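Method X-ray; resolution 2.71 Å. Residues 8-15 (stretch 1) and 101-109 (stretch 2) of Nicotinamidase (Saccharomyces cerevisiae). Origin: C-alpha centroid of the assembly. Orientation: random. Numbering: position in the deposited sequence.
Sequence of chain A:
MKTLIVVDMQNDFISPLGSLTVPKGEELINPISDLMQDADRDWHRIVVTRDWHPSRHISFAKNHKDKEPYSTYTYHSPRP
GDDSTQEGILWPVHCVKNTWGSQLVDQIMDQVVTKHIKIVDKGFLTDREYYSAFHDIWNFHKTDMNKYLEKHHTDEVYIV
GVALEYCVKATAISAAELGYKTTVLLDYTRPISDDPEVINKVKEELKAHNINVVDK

Stretch 1 (8-15) DMQNDFIS
Stretch 2, residues 101-109: GSQLVDQIM

Residues 8-15 leave a loop and enter a short helix (11-14) with Gln-10 at its N-cap; residues 101-109 pass from a 3-10 segment (101-102) through extended Gln-103 to Val-105 (psi 136 to 142°) into a helix. The chains meet at a single beta bridge, Gln-10 with Leu-104 (CA-CA 4.2 Å), and run in opposite senses, since Asp-12 CA lies 4.5 Å from Gly-101 CA.

Three backbone hydrogen bonds fix the register: Val-105 N to Met-9 O (2.9 Å, 163°), Asn-11 N to Gln-103 O (3.0 Å, 162°) and Asp-12 N to Gly-101 O (2.9 Å, 156°). The last two satisfy first-turn amides that have no preceding helical carbonyl. Gln-10 O instead accepts from Phe-13 N and Ile-14 N, both at 2.9 Å. With chi1 m and chi2 t, Gln-10 sends NE2 to Ser-102 O (2.8 Å, 172°).

Asn-11 (chi1 -71°, chi2 -30°) accepts at OD1 from a water at 2.9 Å; that water accepts from Asp-106 N, also at 2.9 Å, bridging the stretches.

Val-105 (chi1 m) makes apolar contacts through both methyls: CG1 lies 3.7 Å from Ile-14 CB and CG2 4.4 Å from Met-9 CB. At Gly-101 an ideal CB would sit 2.0 Å from Asp-12 OD2, a clash with that carboxylate as it is placed.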

# COMPACT_ATOMS: atom_id res chain seq x y z
N ASP A 8 1.92 -1.99 -3.36
CA ASP A 8 1.48 -3.39 -3.17
C ASP A 8 0.94 -4.08 -4.43
O ASP A 8 -0.10 -4.73 -4.39
CB ASP A 8 0.47 -3.49 -2.01
CG ASP A 8 1.10 -3.14 -0.65
OD1 ASP A 8 2.26 -2.69 -0.59
OD2 ASP A 8 0.43 -3.33 0.39
N MET A 9 1.65 -3.94 -5.55
CA MET A 9 1.26 -4.64 -6.75
C MET A 9 1.74 -6.08 -6.66
O MET A 9 2.65 -6.50 -7.38
CB MET A 9 1.80 -3.96 -8.00
CG MET A 9 1.10 -2.66 -8.34
SD MET A 9 -0.64 -2.86 -8.79
CE MET A 9 -0.52 -3.67 -10.38
N GLN A 10 1.11 -6.82 -5.74
CA GLN A 10 1.52 -8.18 -5.44
C GLN A 10 0.46 -9.20 -5.84
O GLN A 10 -0.75 -8.88 -5.91
CB GLN A 10 1.84 -8.32 -3.96
CG GLN A 10 2.92 -7.37 -3.46
CD GLN A 10 2.96 -7.31 -1.95
OE1 GLN A 10 2.32 -6.46 -1.35
NE2 GLN A 10 3.69 -8.22 -1.32
N ASN A 11 0.92 -10.43 -6.10
CA ASN A 11 0.05 -11.50 -6.55
C ASN A 11 -1.22 -11.67 -5.72
O ASN A 11 -2.32 -11.75 -6.30
CB ASN A 11 0.81 -12.83 -6.66
CG ASN A 11 1.80 -12.85 -7.82
OD1 ASN A 11 1.60 -12.19 -8.85
ND2 ASN A 11 2.89 -13.61 -7.65
N ASP A 12 -1.10 -11.71 -4.39
CA ASP A 12 -2.32 -11.97 -3.58
C ASP A 12 -3.40 -10.92 -3.80
O ASP A 12 -4.58 -11.21 -3.59
CB ASP A 12 -2.02 -12.14 -2.08
CG ASP A 12 -1.56 -13.56 -1.73
OD1 ASP A 12 -2.01 -14.52 -2.40
OD2 ASP A 12 -0.74 -13.71 -0.80
N PHE A 13 -2.99 -9.73 -4.23
CA PHE A 13 -3.95 -8.66 -4.50
C PHE A 13 -4.35 -8.60 -5.97
O PHE A 13 -5.47 -8.20 -6.29
CB PHE A 13 -3.41 -7.29 -4.10
CG PHE A 13 -3.17 -7.13 -2.63
CD1 PHE A 13 -4.20 -7.31 -1.72
CD2 PHE A 13 -1.92 -6.75 -2.16
CE1 PHE A 13 -3.97 -7.13 -0.36
CE2 PHE A 13 -1.68 -6.58 -0.80
CZ PHE A 13 -2.71 -6.77 0.10
N ILE A 14 -3.44 -8.97 -6.88
CA ILE A 14 -3.71 -8.73 -8.29
C ILE A 14 -4.21 -9.96 -9.05
O ILE A 14 -5.14 -9.83 -9.86
CB ILE A 14 -2.51 -8.04 -8.99
CG1 ILE A 14 -2.18 -6.68 -8.32
CG2 ILE A 14 -2.78 -7.90 -10.48
CD1 ILE A 14 -3.25 -5.60 -8.42
N SER A 15 -3.64 -11.13 -8.79
CA SER A 15 -4.04 -12.34 -9.51
C SER A 15 -5.36 -12.90 -9.00
O SER A 15 -5.63 -12.86 -7.81
CB SER A 15 -2.95 -13.41 -9.38
OG SER A 15 -3.43 -14.67 -9.81
N GLY A 101 2.32 -15.52 -3.31
CA GLY A 101 1.39 -14.43 -3.03
C GLY A 101 1.99 -13.09 -2.67
O GLY A 101 1.37 -12.04 -2.89
N SER A 102 3.19 -13.09 -2.10
CA SER A 102 3.79 -11.82 -1.70
C SER A 102 4.76 -11.26 -2.74
O SER A 102 5.26 -10.15 -2.58
CB SER A 102 4.50 -11.95 -0.36
OG SER A 102 5.51 -12.93 -0.44
N GLN A 103 5.00 -12.02 -3.81
CA GLN A 103 5.81 -11.53 -4.93
C GLN A 103 5.13 -10.38 -5.67
O GLN A 103 3.92 -10.41 -5.94
CB GLN A 103 6.11 -12.65 -5.93
CG GLN A 103 6.81 -13.84 -5.31
CD GLN A 103 6.99 -15.00 -6.25
OE1 GLN A 103 7.58 -16.02 -5.86
NE2 GLN A 103 6.52 -14.88 -7.51
N LEU A 104 5.90 -9.35 -5.99
CA LEU A 104 5.45 -8.34 -6.94
C LEU A 104 5.04 -9.06 -8.22
O LEU A 104 5.67 -10.03 -8.61
CB LEU A 104 6.58 -7.35 -7.23
CG LEU A 104 7.02 -6.41 -6.11
CD1 LEU A 104 8.33 -5.76 -6.51
CD2 LEU A 104 5.95 -5.37 -5.81
N VAL A 105 3.97 -8.60 -8.86
CA VAL A 105 3.50 -9.27 -10.08
C VAL A 105 4.62 -9.26 -11.10
O VAL A 105 5.35 -8.26 -11.23
CB VAL A 105 2.21 -8.65 -10.65
CG1 VAL A 105 1.07 -8.82 -9.67
CG2 VAL A 105 2.38 -7.18 -10.99
N ASP A 106 4.76 -10.36 -11.82
CA ASP A 106 5.84 -10.57 -12.78
C ASP A 106 6.33 -9.34 -13.54
O ASP A 106 7.52 -9.02 -13.52
CB ASP A 106 5.45 -11.69 -13.76
CG ASP A 106 5.43 -13.05 -13.11
OD1 ASP A 106 5.78 -13.18 -11.92
OD2 ASP A 106 5.07 -14.03 -13.79
N GLN A 107 5.42 -8.64 -14.20
CA GLN A 107 5.78 -7.55 -15.06
C GLN A 107 6.43 -6.40 -14.27
O GLN A 107 7.38 -5.76 -14.75
CB GLN A 107 4.56 -7.12 -15.88
CG GLN A 107 4.70 -5.83 -16.67
CD GLN A 107 5.66 -5.95 -17.85
OE1 GLN A 107 5.27 -6.39 -18.94
NE2 GLN A 107 6.92 -5.54 -17.64
N ILE A 108 5.94 -6.14 -13.05
CA ILE A 108 6.53 -5.14 -12.19
C ILE A 108 7.87 -5.64 -11.62
O ILE A 108 8.86 -4.92 -11.64
CB ILE A 108 5.58 -4.75 -11.04
CG1 ILE A 108 4.22 -4.28 -11.59
CG2 ILE A 108 6.22 -3.75 -10.07
CD1 ILE A 108 4.23 -2.97 -12.34
N MET A 109 7.88 -6.86 -11.12
CA MET A 109 9.10 -7.45 -10.59
C MET A 109 10.22 -7.37 -11.61
O MET A 109 11.36 -7.03 -11.27
CB MET A 109 8.86 -8.89 -10.19
CG MET A 109 10.08 -9.53 -9.56
SD MET A 109 9.76 -11.21 -9.04
CE MET A 109 11.24 -11.53 -8.08
O HOH W 1 2.90 -12.49 -11.42